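PDB 3U3W: transcriptional activator PlcR protein from Bacillus thuringiensis, which activates transcription of virulence genes as a quorum-sensing regulator, binding DNA through a helix-turn-helix domain when the signal peptide PapR is bound to its tetratricopeptide-repeat region. Local coordinates for the interface of chains A and B. Residues are numbered along the deposited sequence; one frame, centred on the assembly and turned at random. Chains: chain A/B, Transcriptional activator PlcR protein.

Contact 1: the interface of chains A and B. Residues chain A 226-227, 230-233, 266, 269; chain B 226-227, 230-233, 235, 266, 269.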
loop_
_atom_site.group_PDB
_atom_site.type_symbol
_atom_site.label_atom_id
_atom_site.label_comp_id
_atom_site.label_asym_id
_atom_site.label_seq_id
_atom_site.Cartn_x
_atom_site.Cartn_y
_atom_site.Cartn_z
ATOM N N SER A 226 5.183 -5.293 -11.047
ATOM C CA SER A 226 4.157 -4.273 -11.188
ATOM C C SER A 226 2.777 -4.884 -11.451
ATOM O O SER A 226 1.806 -4.510 -10.800
ATOM C CB SER A 226 4.514 -3.293 -12.301
ATOM O OG SER A 226 5.609 -2.492 -11.916
ATOM N N CYS A 227 2.689 -5.809 -12.405
ATOM C CA CYS A 227 1.412 -6.476 -12.686
ATOM C C CYS A 227 0.861 -7.291 -11.505
ATOM O O CYS A 227 -0.330 -7.263 -11.228
ATOM C CB CYS A 227 1.508 -7.329 -13.945
ATOM S SG CYS A 227 1.827 -6.320 -15.402
ATOM N N ASN A 230 -0.523 -4.919 -9.048
ATOM C CA ASN A 230 -1.408 -3.957 -9.687
ATOM C C ASN A 230 -0.976 -2.499 -9.558
ATOM O O ASN A 230 -1.799 -1.622 -9.285
ATOM C CB ASN A 230 -2.839 -4.143 -9.184
ATOM C CG ASN A 230 -3.365 -5.543 -9.451
ATOM O OD1 ASN A 230 -3.825 -6.228 -8.542
ATOM N ND2 ASN A 230 -3.283 -5.975 -10.701
ATOM N N SER A 231 0.310 -2.245 -9.782
ATOM C CA SER A 231 0.853 -0.891 -9.735
ATOM C C SER A 231 1.111 -0.329 -11.124
ATOM O O SER A 231 1.663 -1.017 -11.982
ATOM C CB SER A 231 2.149 -0.871 -8.933
ATOM O OG SER A 231 2.462 0.435 -8.516
ATOM N N MET A 232 0.719 0.927 -11.320
ATOM C CA MET A 232 0.843 1.636 -12.595
ATOM C C MET A 232 1.922 2.694 -12.483
ATOM O O MET A 232 2.166 3.435 -13.439
ATOM C CB MET A 232 -0.452 2.410 -12.904
ATOM C CG MET A 232 -1.566 1.650 -13.508
ATOM S SD MET A 232 -2.805 2.732 -14.236
ATOM C CE MET A 232 -3.708 3.265 -12.781
ATOM N N ALA A 233 2.514 2.822 -11.303
ATOM C CA ALA A 233 3.390 3.960 -11.031
ATOM C C ALA A 233 4.532 4.122 -12.075
ATOM O O ALA A 233 4.777 5.216 -12.594
ATOM C CB ALA A 233 3.938 3.871 -9.595
ATOM N N PHE A 266 -0.118 4.067 -21.336
ATOM C CA PHE A 266 -0.050 4.531 -19.950
ATOM C C PHE A 266 0.237 6.008 -19.823
ATOM O O PHE A 266 -0.357 6.679 -18.979
ATOM C CB PHE A 266 0.949 3.723 -19.124
ATOM C CG PHE A 266 0.459 2.358 -18.794
ATOM C CD1 PHE A 266 -0.540 2.178 -17.841
ATOM C CD2 PHE A 266 0.958 1.252 -19.454
ATOM C CE1 PHE A 266 -1.027 0.905 -17.550
ATOM C CE2 PHE A 266 0.483 -0.024 -19.162
ATOM C CZ PHE A 266 -0.518 -0.192 -18.213
ATOM N N ILE A 269 -3.343 7.823 -20.528
ATOM C CA ILE A 269 -4.313 7.747 -19.434
ATOM C C ILE A 269 -3.813 8.301 -18.101
ATOM O O ILE A 269 -4.613 8.789 -17.305
ATOM C CB ILE A 269 -4.892 6.326 -19.211
ATOM C CG1 ILE A 269 -3.882 5.434 -18.503
ATOM C CG2 ILE A 269 -5.361 5.709 -20.515
ATOM C CD1 ILE A 269 -4.516 4.491 -17.518
ATOM N N SER B 226 -8.281 5.706 -8.810
ATOM C CA SER B 226 -7.400 4.654 -9.297
ATOM C C SER B 226 -6.141 5.261 -9.909
ATOM O O SER B 226 -5.037 4.875 -9.545
ATOM C CB SER B 226 -8.114 3.755 -10.304
ATOM O OG SER B 226 -8.912 2.800 -9.631
ATOM N N CYS B 227 -6.314 6.219 -10.821
ATOM C CA CYS B 227 -5.181 6.939 -11.403
ATOM C C CYS B 227 -4.317 7.695 -10.396
ATOM O O CYS B 227 -3.097 7.714 -10.526
ATOM C CB CYS B 227 -5.634 7.886 -12.504
ATOM S SG CYS B 227 -6.327 7.016 -13.885
ATOM N N ASN B 230 -2.325 5.187 -8.488
ATOM C CA ASN B 230 -1.590 4.304 -9.380
ATOM C C ASN B 230 -1.943 2.814 -9.255
ATOM O O ASN B 230 -1.077 1.940 -9.384
ATOM C CB ASN B 230 -0.085 4.528 -9.218
ATOM C CG ASN B 230 0.354 5.902 -9.707
ATOM O OD1 ASN B 230 0.024 6.321 -10.819
ATOM N ND2 ASN B 230 1.080 6.613 -8.866
ATOM N N SER B 231 -3.226 2.539 -9.029
ATOM C CA SER B 231 -3.741 1.174 -8.955
ATOM C C SER B 231 -4.377 0.694 -10.273
ATOM O O SER B 231 -5.109 1.427 -10.922
ATOM C CB SER B 231 -4.758 1.067 -7.819
ATOM O OG SER B 231 -5.053 -0.283 -7.551
ATOM N N MET B 232 -4.075 -0.545 -10.651
ATOM C CA MET B 232 -4.646 -1.185 -11.832
ATOM C C MET B 232 -5.654 -2.229 -11.398
ATOM O O MET B 232 -6.242 -2.895 -12.243
ATOM C CB MET B 232 -3.581 -1.978 -12.598
ATOM C CG MET B 232 -2.424 -1.228 -13.130
ATOM S SD MET B 232 -1.637 -2.188 -14.428
ATOM C CE MET B 232 -0.352 -3.021 -13.496
ATOM N N ALA B 233 -5.803 -2.426 -10.092
ATOM C CA ALA B 233 -6.556 -3.576 -9.583
ATOM C C ALA B 233 -7.945 -3.703 -10.237
ATOM O O ALA B 233 -8.353 -4.774 -10.684
ATOM C CB ALA B 233 -6.687 -3.496 -8.062
ATOM N N ILE B 235 -9.193 -1.182 -12.592
ATOM C CA ILE B 235 -9.324 -0.108 -13.583
ATOM C C ILE B 235 -9.864 -0.564 -14.945
ATOM O O ILE B 235 -10.552 0.197 -15.623
ATOM C CB ILE B 235 -8.007 0.735 -13.758
ATOM C CG1 ILE B 235 -8.319 2.029 -14.509
ATOM C CG2 ILE B 235 -6.950 -0.045 -14.527
ATOM C CD1 ILE B 235 -7.703 3.249 -13.919
ATOM N N PHE B 266 -6.324 -3.314 -20.446
ATOM C CA PHE B 266 -5.943 -3.810 -19.130
ATOM C C PHE B 266 -6.229 -5.290 -18.957
ATOM O O PHE B 266 -5.507 -5.982 -18.238
ATOM C CB PHE B 266 -6.631 -3.018 -18.026
ATOM C CG PHE B 266 -6.066 -1.653 -17.832
ATOM C CD1 PHE B 266 -4.866 -1.474 -17.148
ATOM C CD2 PHE B 266 -6.733 -0.540 -18.315
ATOM C CE1 PHE B 266 -4.330 -0.209 -16.969
ATOM C CE2 PHE B 266 -6.202 0.723 -18.135
ATOM C CZ PHE B 266 -4.990 0.888 -17.464
ATOM N N ILE B 269 -3.061 -7.065 -20.776
ATOM C CA ILE B 269 -1.792 -7.073 -20.030
ATOM C C ILE B 269 -1.877 -7.679 -18.641
ATOM O O ILE B 269 -0.883 -8.211 -18.156
ATOM C CB ILE B 269 -1.078 -5.698 -19.940
ATOM C CG1 ILE B 269 -1.823 -4.754 -19.004
ATOM C CG2 ILE B 269 -0.847 -5.096 -21.318
ATOM C CD1 ILE B 269 -0.909 -4.122 -17.988
#
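The carbonyl oxygen of B:Asn230 is gripped by one hydrogen bond across the interface, from the backbone N of A:Met232 at 2.8 Å, and its counterpart on A:Asn230 takes one from B:Met232 N at 2.9 Å. Together they join two copies of the PlcR C-terminal region, which is built from tetratricopeptide repeats, around a local two-fold axis. Each N-H points fairly straight at its acceptor (155° and 161° at the hydrogen) but lies above the carbonyl plane, not on a lone pair. The bonds flank an antiparallel beta bridge between A:Ser231 and B:Ser231, in the loop that follows helix 212-228 of chain A. Both asparagines have positive phi and psi, a backbone turn that asparagine tolerates better than most residues with a side chain. Since main-chain atoms carry the pairing, the asparagine amides serve as packing: A:Asn230 lays its CB and CG alongside B:Ala233, with CG 3.8 Å from the alanine CA, and the small methyl of alanine permits this approach.

The methionines cross obliquely over the axis. Each CG lies anti to the carbonyl carbon, and each chain runs out extended before bending at chi3. The bend carries the terminal methyl to the C-terminal end of the partner's helix 212-228; B:Met232 CE lies 4.0 Å from A:Cys227 CA. A flexible, unbranched thioether suits such a hooked path.

Beside the methionines, A:Phe266 and B:Phe266 meet tip to tip, their CE1 atoms 3.5 Å apart. A:Ile269 CD1 reaches the rim of B:Phe266 in the ring plane, 3.6 Å from CZ. Its CG1 takes the crowded position between backbone N and carbonyl carbon (chi1 76°), which aims CD1 at the ring. Within its own chain, B:Ile235 lays CG2 over the centre of the B:Phe266 ring, 3.4 Å above the plane, backing the aromatic from one face.

Contact 2: the interface of chains A and B. Residues chain A 265, 268-270; chain B 227, 239, 262, 266.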
loop_
_atom_site.group_PDB
_atom_site.type_symbol
_atom_site.label_atom_id
_atom_site.label_comp_id
_atom_site.label_asym_id
_atom_site.label_seq_id
_atom_site.Cartn_x
_atom_site.Cartn_y
_atom_site.Cartn_z
ATOM N N PHE A 265 0.093 4.102 -24.279
ATOM C CA PHE A 265 -1.149 3.905 -23.558
ATOM C C PHE A 265 -1.092 4.485 -22.141
ATOM O O PHE A 265 -1.937 5.300 -21.778
ATOM C CB PHE A 265 -1.538 2.425 -23.504
ATOM C CG PHE A 265 -2.918 2.186 -22.925
ATOM C CD1 PHE A 265 -3.108 2.126 -21.546
ATOM C CD2 PHE A 265 -4.025 2.041 -23.755
ATOM C CE1 PHE A 265 -4.372 1.923 -21.005
ATOM C CE2 PHE A 265 -5.287 1.824 -23.219
ATOM C CZ PHE A 265 -5.459 1.766 -21.839
ATOM N N ASP A 268 -0.682 8.304 -21.830
ATOM C CA ASP A 268 -1.944 8.963 -22.138
ATOM C C ASP A 268 -2.850 8.992 -20.918
ATOM O O ASP A 268 -3.089 10.047 -20.330
ATOM C CB ASP A 268 -2.657 8.266 -23.299
ATOM C CG ASP A 268 -4.054 8.825 -23.547
ATOM O OD1 ASP A 268 -4.156 10.026 -23.878
ATOM O OD2 ASP A 268 -5.046 8.065 -23.414
ATOM N N ILE A 269 -3.343 7.823 -20.528
ATOM C CA ILE A 269 -4.313 7.747 -19.434
ATOM C C ILE A 269 -3.813 8.301 -18.101
ATOM O O ILE A 269 -4.613 8.789 -17.305
ATOM C CB ILE A 269 -4.892 6.326 -19.211
ATOM C CG1 ILE A 269 -3.882 5.434 -18.503
ATOM C CG2 ILE A 269 -5.361 5.709 -20.515
ATOM C CD1 ILE A 269 -4.516 4.491 -17.518
ATOM N N LEU A 270 -2.510 8.232 -17.839
ATOM C CA LEU A 270 -1.985 8.818 -16.603
ATOM C C LEU A 270 -1.627 10.299 -16.775
ATOM O O LEU A 270 -1.154 10.951 -15.840
ATOM C CB LEU A 270 -0.813 8.013 -16.047
ATOM C CG LEU A 270 -1.205 6.650 -15.467
ATOM C CD1 LEU A 270 0.019 5.869 -14.959
ATOM C CD2 LEU A 270 -2.244 6.830 -14.359
ATOM N N CYS B 227 -6.314 6.219 -10.821
ATOM C CA CYS B 227 -5.181 6.939 -11.403
ATOM C C CYS B 227 -4.317 7.695 -10.396
ATOM O O CYS B 227 -3.097 7.714 -10.526
ATOM C CB CYS B 227 -5.634 7.886 -12.504
ATOM S SG CYS B 227 -6.327 7.016 -13.885
ATOM N N TYR B 239 -13.365 0.775 -16.581
ATOM C CA TYR B 239 -13.516 1.289 -17.938
ATOM C C TYR B 239 -14.620 0.584 -18.702
ATOM O O TYR B 239 -15.341 1.216 -19.473
ATOM C CB TYR B 239 -12.201 1.207 -18.724
ATOM C CG TYR B 239 -11.288 2.373 -18.445
ATOM C CD1 TYR B 239 -11.650 3.663 -18.816
ATOM C CD2 TYR B 239 -10.073 2.188 -17.794
ATOM C CE1 TYR B 239 -10.825 4.744 -18.550
ATOM C CE2 TYR B 239 -9.241 3.258 -17.521
ATOM C CZ TYR B 239 -9.624 4.531 -17.898
ATOM O OH TYR B 239 -8.792 5.588 -17.629
ATOM N N LYS B 262 -10.022 0.776 -23.806
ATOM C CA LYS B 262 -9.237 0.910 -22.593
ATOM C C LYS B 262 -9.370 -0.315 -21.673
ATOM O O LYS B 262 -8.380 -0.758 -21.080
ATOM C CB LYS B 262 -9.622 2.190 -21.859
ATOM C CG LYS B 262 -9.127 3.474 -22.510
ATOM C CD LYS B 262 -9.590 4.694 -21.697
ATOM C CE LYS B 262 -8.673 5.906 -21.845
ATOM N NZ LYS B 262 -8.618 6.465 -23.219
ATOM N N PHE B 266 -6.324 -3.314 -20.446
ATOM C CA PHE B 266 -5.943 -3.810 -19.130
ATOM C C PHE B 266 -6.229 -5.290 -18.957
ATOM O O PHE B 266 -5.507 -5.982 -18.238
ATOM C CB PHE B 266 -6.631 -3.018 -18.026
ATOM C CG PHE B 266 -6.066 -1.653 -17.832
ATOM C CD1 PHE B 266 -4.866 -1.474 -17.148
ATOM C CD2 PHE B 266 -6.733 -0.540 -18.315
ATOM C CE1 PHE B 266 -4.330 -0.209 -16.969
ATOM C CE2 PHE B 266 -6.202 0.723 -18.135
ATOM C CZ PHE B 266 -4.990 0.888 -17.464
#
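Two phenylalanines from opposite chains set the geometry here, where the C-terminal tetratricopeptide-repeat regions of two PlcR molecules pack helix 253-269 against its counterpart. The rings of A:Phe265 and B:Phe266 stand edge-to-face, their planes 80° apart and centroids separated by 5.5 Å. The chains cross obliquely, and A:Phe265 presents its CE1-CZ edge to one face of the B:Phe266 ring, near the CE2-CZ rim, with A:Phe265 CE1 3.6 Å from B:Phe266 CE2. Different first torsions help arrange this. A:Phe265 holds CG anti to the backbone N (chi1 -172°), whereas B:Phe266 holds it anti to the carbonyl carbon (chi1 -74°). A flat, rigid ring suits both positions, because its edge can fit against a neighbouring helix as well as against another aromatic. The same tip of A:Phe265 does so: CZ lies 3.9 Å from B:Lys262 CA, which sits at the ring's edge, in its plane.

B:Lys262 and A:Ile269 slide past each other in opposite directions. The lysine stretches out from its backbone and bends at its last torsion, chi4, so its methylene chain serves as an apolar surface before the terminal amine is reached. B:Lys262 CE lies 3.6 Å from A:Ile269 CG2, the isoleucine branch that sits anti to the carbonyl carbon. That beta-branching lets one residue serve two partners, CG2 touching the lysine while CD1 goes to the aromatic ring. Within chain B, CB of B:Lys262 rests on one face of B:Tyr239, offset toward the rim.

At the tip of the lysine, A:Asp268, one residue before the isoleucine, crosses it at about a right angle. Its carboxylate OD2 and the amine NZ of B:Lys262, expected to be positively charged, form a long salt bridge of 3.9 Å, too far for a hydrogen bond, so any attraction is probably mainly electrostatic. Elsewhere A:Leu270, just after the helix, reaches B:Cys227 with its CD2 methyl, 4.0 Å from the cysteine CB; a compact thiol side chain suits this approach to a branched leucine.

About 8 Å separates the C-alpha centres of contact 1 and contact 2, so they are neighbouring pieces of one two-fold symmetric interface. A:Ile269, B:Cys227 and B:Phe266 belong to both, and helix 253-269 runs through each. Contact 1 joins loop backbones close to the axis, while contact 2 lies to one side and recurs on the other with the chains exchanged. A backbone-paired centre is thus flanked by mainly apolar packing and a charged pair. The arrangement would help hold together the C-terminal regions of the deposited two-chain assembly, far from its DNA-binding helix-turn-helix domains.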